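PDB 4ZM4: aminotransferase from Streptomyces pactum, which belongs to the class-III aminotransferases, enzymes of the PLP-dependent aminotransferase superfamily built round a pyridoxal-phosphate cofactor. Local coordinates for residues I216-V220 against L221-G225; Q235-R238 against E239-R243; L393-F396 against P397-R400. The protein carries 1 engineered substitution. All blocks are in the same frame, centred on the assembly; numbering follows the deposited sequence.

Interaction 1: residues I216-V220 against L221-G225; sequences IVEPV and LANAG. With P3B ((3E,4R,5R)-4,5-dihydroxy-3-{[(Z)-{3-hydroxy-2-methyl-5-[(phosphonooxy)methyl]pyridin-4(1H)-ylidene}methyl]imino}cyclohex-1-ene-1-carboxylic acid), chain H.
E218 and the A222-N223 backbone face each other across a turn of continuous chain: strand 212-217 ends at V217, and residues 218-225 run on as irregular loop, folded so that the E218 side chain points into the bend that follows it. Within that bend the carboxylate is gripped by the loop. OE1 takes the backbone N-H of A222 at 2.8 Å on its syn side, though 33° out of the carboxylate plane, and a weak bond from N223 N at 3.5 Å adds to it. OE2 receives N223 ND2 at 3.0 Å from above the carboxylate plane; E218 OE2 lies close to the plane of the donor amide, while the carboxylate and amide planes stand 81° apart. The E218 chain reaches this position by running extended beyond CG (chi2 -175°), while CD1 of L221 lies 3.8 Å from E218 OE2. That same oxygen also accepts from Y150 N.

The N223 amide is thereby used on two fronts. Its ND2 donates to OAE of P3B at 2.8 Å, and its OD1 accepts from OAG of the ligand at 2.6 Å. E218 stands one shell further back for these polar bonds, although its CD comes within 3.9 Å of the P3B methyl carbon CAA. T124, D251 and, from the second subunit, V310 also hydrogen-bond to the ligand. With ND2 held by E218, the rotation of the amide is probably fixed, so that N223 offers its N-H to OAE and its carbonyl oxygen chiefly to OAG, with a weak second bond from OAE to OD1, in this largely buried part of the pocket.

Interaction 2: residues Q235-R238 against E239-R243; sequences QLLR and ELTGR
L236 meets L240 and R238 meets T241 along one uninterrupted alpha-helix, where the i to i+4 bonds run on through E239 N to Q235 O, L240 N to L236 O (3.0 Å), T241 N to L237 O and G242 N to R238 O. T241 adds a side-chain bond to this ladder. Its OG1 lies between the backbone N and the carbonyl carbon (chi1 59°), which turns the hydroxyl back along the helix to donate to L237 O at 2.8 Å. That carbonyl oxygen therefore has two donors from one residue, OG1 and the backbone N of T241, arriving from opposite faces of its plane.

The hydroxyl oxygen is in turn approached by R238, whose chain bends at chi2 and chi3 and crosses T241 at about a right angle. NH2 of R238 comes to 3.0 Å from T241 OG1, but the N-H...O angle of 126° makes this a weak bond. The main partners of the guanidinium lie beyond this turn: NH2 forms a salt bridge with D273, and NH1 donates to E271 O.

One turn apart on another side of the helix, CG of L236 rests 4.0 Å from CD1 of L240. Both leucines also pack on helix 198-208, where L240 shares L201 with L237. T241 and L237 reach V215 of strand 212-217, and T241 and R238 touch L248 of strand 247-251; helix 233-244 links these two parallel neighbouring strands in a beta-alpha-beta unit.

Interaction 3: residues L393-F396 against P397-R400; sequences LVDF and PRHR
D395 and R398 share a two-pronged link at the start of helix 396-408. The aspartate occupies the N-cap position with CG anti to its own backbone N (chi1 -173°), which swings the carboxylate forward beside the first turn. OD1 accepts the backbone N-H of R398 at 3.3 Å in a fairly straight bond of 163°, although the donor stands well above the carboxylate plane. OD2 turns to the same residue's side chain: its syn lone pair meets R398 NH1 at 3.0 Å in a salt bridge. The oxygen lies at the guanidinium edge, close to its plane, while the two flat groups are turned 68° from each other. The R398 chain, extended from CG to NE, crosses the acid at a slant, and its CD passes 3.2 Å from D395 OD2.

F396 contributes mainly through its CB, which touches P397 CD at 3.4 Å. Its ring turns back toward the preceding loop, where CG1 of V394 sits over the centre of one face, 3.7 Å above the plane. Backbone bonds from H399 N to D395 O and from R400 N to F396 O (3.0 Å) complete the opening turn.

Outside this turn, H399 ND1 is hydrogen-bonded to L373 N, and the side chains of V394 and R398 touch strand 368-373. An aspartate N-cap followed by proline in the first turn is a classic helix start, and here the carboxylate also pairs with an arginine of that turn.

Overall arrangement
All three contacts are local, so each closes only a turn of chain; they follow in series, none nesting in or crossing another. From the N terminus, interaction 1 comes where strand 212-217 of the seven-stranded sheet leaves for the ligand pocket. The loop then leads into helix 233-244, which carries interaction 2 on the way to strand 247-251; the two meet where V217 CG1 packs on L237 CD1 at 4.2 Å, although their centres are 18 Å apart. Interaction 3 lies much later, at the start of helix 396-408 beside the three-stranded sheet. Its nearest atoms are about 8 Å from interaction 1 and about 23 Å from interaction 2.

Interaction 1: residues I216-V220 against L221-G225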
loop_
_atom_site.group_PDB
_atom_site.type_symbol
_atom_site.label_atom_id
_atom_site.label_comp_id
_atom_site.label_asym_id
_atom_site.label_seq_id
_atom_site.Cartn_x
_atom_site.Cartn_y
_atom_site.Cartn_z
ATOM N N ILE B 216 -13.902 14.823 -4.298
ATOM C CA ILE B 216 -13.093 14.340 -3.191
ATOM C C ILE B 216 -12.518 15.534 -2.430
ATOM O O ILE B 216 -12.156 16.549 -3.064
ATOM C CB ILE B 216 -11.993 13.352 -3.645
ATOM C CG1 ILE B 216 -11.247 12.767 -2.444
ATOM C CG2 ILE B 216 -11.007 14.025 -4.592
ATOM C CD1 ILE B 216 -10.549 11.448 -2.719
ATOM N N VAL B 217 -12.443 15.417 -1.092
ATOM C CA VAL B 217 -12.086 16.543 -0.266
ATOM C C VAL B 217 -11.523 16.125 1.103
ATOM O O VAL B 217 -11.973 15.138 1.692
ATOM C CB VAL B 217 -13.311 17.440 -0.083
ATOM C CG1 VAL B 217 -14.370 16.713 0.706
ATOM C CG2 VAL B 217 -12.926 18.758 0.589
ATOM N N GLU B 218 -10.507 16.845 1.572
ATOM C CA GLU B 218 -10.066 16.776 2.965
ATOM C C GLU B 218 -10.997 17.660 3.756
ATOM O O GLU B 218 -10.940 18.884 3.649
ATOM C CB GLU B 218 -8.630 17.282 3.150
ATOM C CG GLU B 218 -7.544 16.367 2.602
ATOM C CD GLU B 218 -6.157 16.877 2.929
ATOM O OE1 GLU B 218 -5.891 17.205 4.124
ATOM O OE2 GLU B 218 -5.314 16.965 2.004
ATOM N N PRO B 219 -11.873 17.056 4.589
ATOM C CA PRO B 219 -12.896 17.912 5.220
ATOM C C PRO B 219 -12.261 19.016 6.066
ATOM O O PRO B 219 -12.797 20.112 6.136
ATOM C CB PRO B 219 -13.719 16.935 6.072
ATOM C CG PRO B 219 -13.341 15.583 5.617
ATOM C CD PRO B 219 -11.989 15.652 5.016
ATOM N N VAL B 220 -11.169 18.711 6.731
ATOM C CA VAL B 220 -10.250 19.739 7.221
ATOM C C VAL B 220 -8.991 19.591 6.380
ATOM O O VAL B 220 -8.442 18.498 6.273
ATOM C CB VAL B 220 -9.831 19.517 8.673
ATOM C CG1 VAL B 220 -8.767 20.531 9.078
ATOM C CG2 VAL B 220 -11.010 19.627 9.593
ATOM N N LEU B 221 -8.554 20.661 5.736
ATOM C CA LEU B 221 -7.344 20.610 4.920
ATOM C C LEU B 221 -6.156 20.521 5.871
ATOM O O LEU B 221 -5.835 21.509 6.534
ATOM C CB LEU B 221 -7.219 21.844 4.022
ATOM C CG LEU B 221 -5.873 22.005 3.275
ATOM C CD1 LEU B 221 -5.525 20.751 2.501
ATOM C CD2 LEU B 221 -5.878 23.203 2.342
ATOM N N ALA B 222 -5.497 19.361 5.930
ATOM C CA ALA B 222 -4.342 19.172 6.847
ATOM C C ALA B 222 -2.958 19.173 6.164
ATOM O O ALA B 222 -1.987 19.587 6.788
ATOM C CB ALA B 222 -4.521 17.917 7.649
ATOM N N ASN B 223 -2.869 18.787 4.881
ATOM C CA ASN B 223 -1.594 18.774 4.143
ATOM C C ASN B 223 -1.168 20.133 3.543
ATOM O O ASN B 223 -0.333 20.208 2.630
ATOM C CB ASN B 223 -1.656 17.749 3.001
ATOM C CG ASN B 223 -1.770 16.327 3.476
ATOM O OD1 ASN B 223 -0.775 15.680 3.827
ATOM N ND2 ASN B 223 -2.955 15.797 3.419
ATOM N N ALA B 224 -1.738 21.220 4.039
ATOM C CA ALA B 224 -1.367 22.561 3.574
ATOM C C ALA B 224 -1.917 23.562 4.578
ATOM O O ALA B 224 -2.856 24.328 4.282
ATOM C CB ALA B 224 -1.933 22.833 2.179
ATOM N N GLY B 225 -1.299 23.557 5.756
ATOM C CA GLY B 225 -1.808 24.284 6.907
ATOM C C GLY B 225 -2.938 23.428 7.393
ATOM O O GLY B 225 -3.228 22.400 6.802
HETATM O OAH P3B H . -0.554 6.749 0.445
HETATM P PBA P3B H . -0.640 7.108 1.987
HETATM O OAI P3B H . 0.642 7.839 2.251
HETATM O OAC P3B H . -0.753 5.893 2.893
HETATM O OAQ P3B H . -1.953 8.144 2.014
HETATM C CAM P3B H . -2.196 9.140 0.968
HETATM C CAV P3B H . -2.922 10.151 1.547
HETATM C CAL P3B H . -4.283 10.185 1.281
HETATM N NAP P3B H . -5.049 11.170 1.891
HETATM C CAU P3B H . -4.483 12.083 2.752
HETATM C CAA P3B H . -5.238 13.072 3.325
HETATM C CAW P3B H . -3.179 12.072 2.976
HETATM O OAE P3B H . -2.686 12.998 3.828
HETATM C CAX P3B H . -2.336 11.102 2.428
HETATM C CAJ P3B H . -0.921 11.125 2.690
HETATM N NAO P3B H . -0.323 12.174 3.347
HETATM C CAT P3B H . 1.036 12.267 3.500
HETATM C CAK P3B H . 2.003 11.432 2.874
HETATM C CAS P3B H . 3.378 11.604 2.987
HETATM C CAR P3B H . 4.296 10.715 2.397
HETATM O OAD P3B H . 5.520 10.805 2.582
HETATM O OAB P3B H . 3.960 9.863 1.611
HETATM C CAN P3B H . 3.901 12.444 3.890
HETATM C CAY P3B H . 2.962 13.316 4.738
HETATM O OAF P3B H . 3.652 14.581 4.762
HETATM C CAZ P3B H . 1.465 13.425 4.238
HETATM O OAG P3B H . 0.466 13.868 5.228
#

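Interaction 2: residues Q235-R238 against E239-R243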
loop_
_atom_site.group_PDB
_atom_site.type_symbol
_atom_site.label_atom_id
_atom_site.label_comp_id
_atom_site.label_asym_id
_atom_site.label_seq_id
_atom_site.Cartn_x
_atom_site.Cartn_y
_atom_site.Cartn_z
ATOM N N GLN B 235 -21.572 21.802 4.160
ATOM C CA GLN B 235 -23.010 21.656 3.996
ATOM C C GLN B 235 -23.328 21.897 2.519
ATOM O O GLN B 235 -24.121 21.166 1.913
ATOM C CB GLN B 235 -23.771 22.640 4.906
ATOM C CG GLN B 235 -23.668 22.315 6.401
ATOM C CD GLN B 235 -22.303 22.601 7.042
ATOM O OE1 GLN B 235 -21.388 23.188 6.421
ATOM N NE2 GLN B 235 -22.179 22.242 8.310
ATOM N N LEU B 236 -22.714 22.940 1.969
ATOM C CA LEU B 236 -22.923 23.325 0.593
ATOM C C LEU B 236 -22.490 22.216 -0.342
ATOM O O LEU B 236 -23.179 21.941 -1.335
ATOM C CB LEU B 236 -22.169 24.621 0.267
ATOM C CG LEU B 236 -22.280 25.123 -1.181
ATOM C CD1 LEU B 236 -23.719 25.418 -1.571
ATOM C CD2 LEU B 236 -21.417 26.368 -1.380
ATOM N N LEU B 237 -21.355 21.590 -0.034
ATOM C CA LEU B 237 -20.829 20.499 -0.844
ATOM C C LEU B 237 -21.768 19.342 -0.879
ATOM O O LEU B 237 -22.060 18.783 -1.932
ATOM C CB LEU B 237 -19.488 20.012 -0.300
ATOM C CG LEU B 237 -18.227 20.418 -1.033
ATOM C CD1 LEU B 237 -17.028 19.889 -0.245
ATOM C CD2 LEU B 237 -18.214 19.857 -2.459
ATOM N N ARG B 238 -22.240 18.958 0.293
ATOM C CA ARG B 238 -23.234 17.883 0.442
ATOM C C ARG B 238 -24.513 18.178 -0.356
ATOM O O ARG B 238 -25.151 17.266 -0.902
ATOM C CB ARG B 238 -23.570 17.676 1.953
ATOM C CG ARG B 238 -24.721 16.710 2.266
ATOM C CD ARG B 238 -24.416 15.266 1.918
ATOM N NE ARG B 238 -24.339 14.980 0.488
ATOM C CZ ARG B 238 -24.041 13.786 -0.044
ATOM N NH1 ARG B 238 -23.831 12.707 0.731
ATOM N NH2 ARG B 238 -23.971 13.657 -1.362
ATOM N N GLU B 239 -24.923 19.443 -0.389
ATOM C CA GLU B 239 -26.152 19.778 -1.089
ATOM C C GLU B 239 -25.965 19.667 -2.604
ATOM O O GLU B 239 -26.801 19.114 -3.284
ATOM C CB GLU B 239 -26.608 21.184 -0.709
ATOM C CG GLU B 239 -28.045 21.511 -1.085
ATOM C CD GLU B 239 -28.397 22.952 -0.747
ATOM O OE1 GLU B 239 -28.227 23.337 0.430
ATOM O OE2 GLU B 239 -28.860 23.692 -1.628
ATOM N N LEU B 240 -24.868 20.234 -3.108
ATOM C CA LEU B 240 -24.625 20.275 -4.541
ATOM C C LEU B 240 -24.406 18.875 -5.063
ATOM O O LEU B 240 -25.050 18.475 -6.023
ATOM C CB LEU B 240 -23.428 21.179 -4.885
ATOM C CG LEU B 240 -23.630 22.678 -4.650
ATOM C CD1 LEU B 240 -22.337 23.448 -4.854
ATOM C CD2 LEU B 240 -24.702 23.267 -5.543
ATOM N N THR B 241 -23.549 18.106 -4.390
ATOM C CA THR B 241 -23.323 16.736 -4.784
ATOM C C THR B 241 -24.615 15.891 -4.752
ATOM O O THR B 241 -24.877 15.145 -5.690
ATOM C CB THR B 241 -22.245 16.050 -3.939
ATOM O OG1 THR B 241 -22.594 16.053 -2.543
ATOM C CG2 THR B 241 -20.885 16.717 -4.139
ATOM N N GLY B 242 -25.425 16.033 -3.702
ATOM C CA GLY B 242 -26.682 15.278 -3.576
ATOM C C GLY B 242 -27.697 15.617 -4.660
ATOM O O GLY B 242 -28.303 14.754 -5.269
ATOM N N ARG B 243 -27.821 16.904 -4.923
ATOM C CA ARG B 243 -28.687 17.416 -5.959
ATOM C C ARG B 243 -28.280 16.923 -7.340
ATOM O O ARG B 243 -29.147 16.675 -8.191
ATOM C CB ARG B 243 -28.588 18.938 -5.925
ATOM C CG ARG B 243 -29.582 19.696 -6.773
ATOM C CD ARG B 243 -29.726 21.132 -6.250
ATOM N NE ARG B 243 -28.917 22.121 -6.981
ATOM C CZ ARG B 243 -28.675 23.363 -6.546
ATOM N NH1 ARG B 243 -29.160 23.797 -5.376
ATOM N NH2 ARG B 243 -27.948 24.190 -7.287
#

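Interaction 3: residues L393-F396 against P397-R400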
loop_
_atom_site.group_PDB
_atom_site.type_symbol
_atom_site.label_atom_id
_atom_site.label_comp_id
_atom_site.label_asym_id
_atom_site.label_seq_id
_atom_site.Cartn_x
_atom_site.Cartn_y
_atom_site.Cartn_z
ATOM N N LEU B 393 1.379 34.679 3.480
ATOM C CA LEU B 393 1.736 35.304 4.764
ATOM C C LEU B 393 3.008 34.762 5.362
ATOM O O LEU B 393 3.593 35.385 6.268
ATOM C CB LEU B 393 0.627 35.084 5.790
ATOM C CG LEU B 393 -0.806 35.541 5.416
ATOM C CD1 LEU B 393 -1.788 35.186 6.525
ATOM C CD2 LEU B 393 -0.859 37.029 5.136
ATOM N N VAL B 394 3.477 33.638 4.829
ATOM C CA VAL B 394 4.469 32.815 5.517
ATOM C C VAL B 394 5.888 33.105 5.054
ATOM O O VAL B 394 6.141 33.341 3.888
ATOM C CB VAL B 394 4.152 31.315 5.355
ATOM C CG1 VAL B 394 5.288 30.457 5.886
ATOM C CG2 VAL B 394 2.867 30.970 6.075
ATOM N N ASP B 395 6.806 33.123 6.003
ATOM C CA ASP B 395 8.217 33.330 5.737
ATOM C C ASP B 395 8.909 31.975 5.727
ATOM O O ASP B 395 9.405 31.509 6.757
ATOM C CB ASP B 395 8.819 34.232 6.832
ATOM C CG ASP B 395 10.262 34.641 6.540
ATOM O OD1 ASP B 395 10.916 33.986 5.709
ATOM O OD2 ASP B 395 10.722 35.626 7.153
ATOM N N PHE B 396 8.932 31.327 4.568
ATOM C CA PHE B 396 9.434 29.935 4.451
ATOM C C PHE B 396 10.902 29.759 4.801
ATOM O O PHE B 396 11.243 28.819 5.521
ATOM C CB PHE B 396 9.096 29.332 3.081
ATOM C CG PHE B 396 7.640 28.995 2.921
ATOM C CD1 PHE B 396 7.118 27.832 3.452
ATOM C CD2 PHE B 396 6.771 29.874 2.283
ATOM C CE1 PHE B 396 5.762 27.527 3.330
ATOM C CE2 PHE B 396 5.418 29.581 2.162
ATOM C CZ PHE B 396 4.917 28.404 2.678
ATOM N N PRO B 397 11.784 30.632 4.309
ATOM C CA PRO B 397 13.193 30.467 4.687
ATOM C C PRO B 397 13.453 30.598 6.181
ATOM O O PRO B 397 14.258 29.834 6.721
ATOM C CB PRO B 397 13.900 31.588 3.921
ATOM C CG PRO B 397 13.027 31.802 2.710
ATOM C CD PRO B 397 11.622 31.579 3.191
ATOM N N ARG B 398 12.779 31.537 6.846
ATOM C CA ARG B 398 12.928 31.667 8.296
ATOM C C ARG B 398 12.341 30.463 9.029
ATOM O O ARG B 398 12.931 30.000 9.988
ATOM C CB ARG B 398 12.319 32.950 8.846
ATOM C CG ARG B 398 13.301 34.101 8.960
ATOM C CD ARG B 398 12.723 35.323 9.680
ATOM N NE ARG B 398 13.694 36.410 9.711
ATOM C CZ ARG B 398 13.980 37.202 8.691
ATOM N NH1 ARG B 398 13.324 37.114 7.546
ATOM N NH2 ARG B 398 14.930 38.107 8.826
ATOM N N HIS B 399 11.213 29.935 8.574
ATOM C CA HIS B 399 10.664 28.747 9.221
ATOM C C HIS B 399 11.609 27.546 9.107
ATOM O O HIS B 399 11.874 26.895 10.111
ATOM C CB HIS B 399 9.258 28.389 8.710
ATOM C CG HIS B 399 8.462 27.634 9.714
ATOM N ND1 HIS B 399 7.735 28.268 10.693
ATOM C CD2 HIS B 399 8.336 26.307 9.946
ATOM C CE1 HIS B 399 7.158 27.365 11.466
ATOM N NE2 HIS B 399 7.508 26.166 11.034
ATOM N N ARG B 400 12.157 27.301 7.911
ATOM C CA ARG B 400 13.175 26.265 7.723
ATOM C C ARG B 400 14.310 26.455 8.695
ATOM O O ARG B 400 14.844 25.491 9.263
ATOM C CB ARG B 400 13.734 26.250 6.287
ATOM C CG ARG B 400 12.790 25.696 5.230
ATOM C CD ARG B 400 13.453 25.354 3.896
ATOM N NE ARG B 400 13.899 23.953 3.891
ATOM C CZ ARG B 400 13.100 22.882 3.773
ATOM N NH1 ARG B 400 11.774 23.008 3.636
ATOM N NH2 ARG B 400 13.627 21.664 3.790
#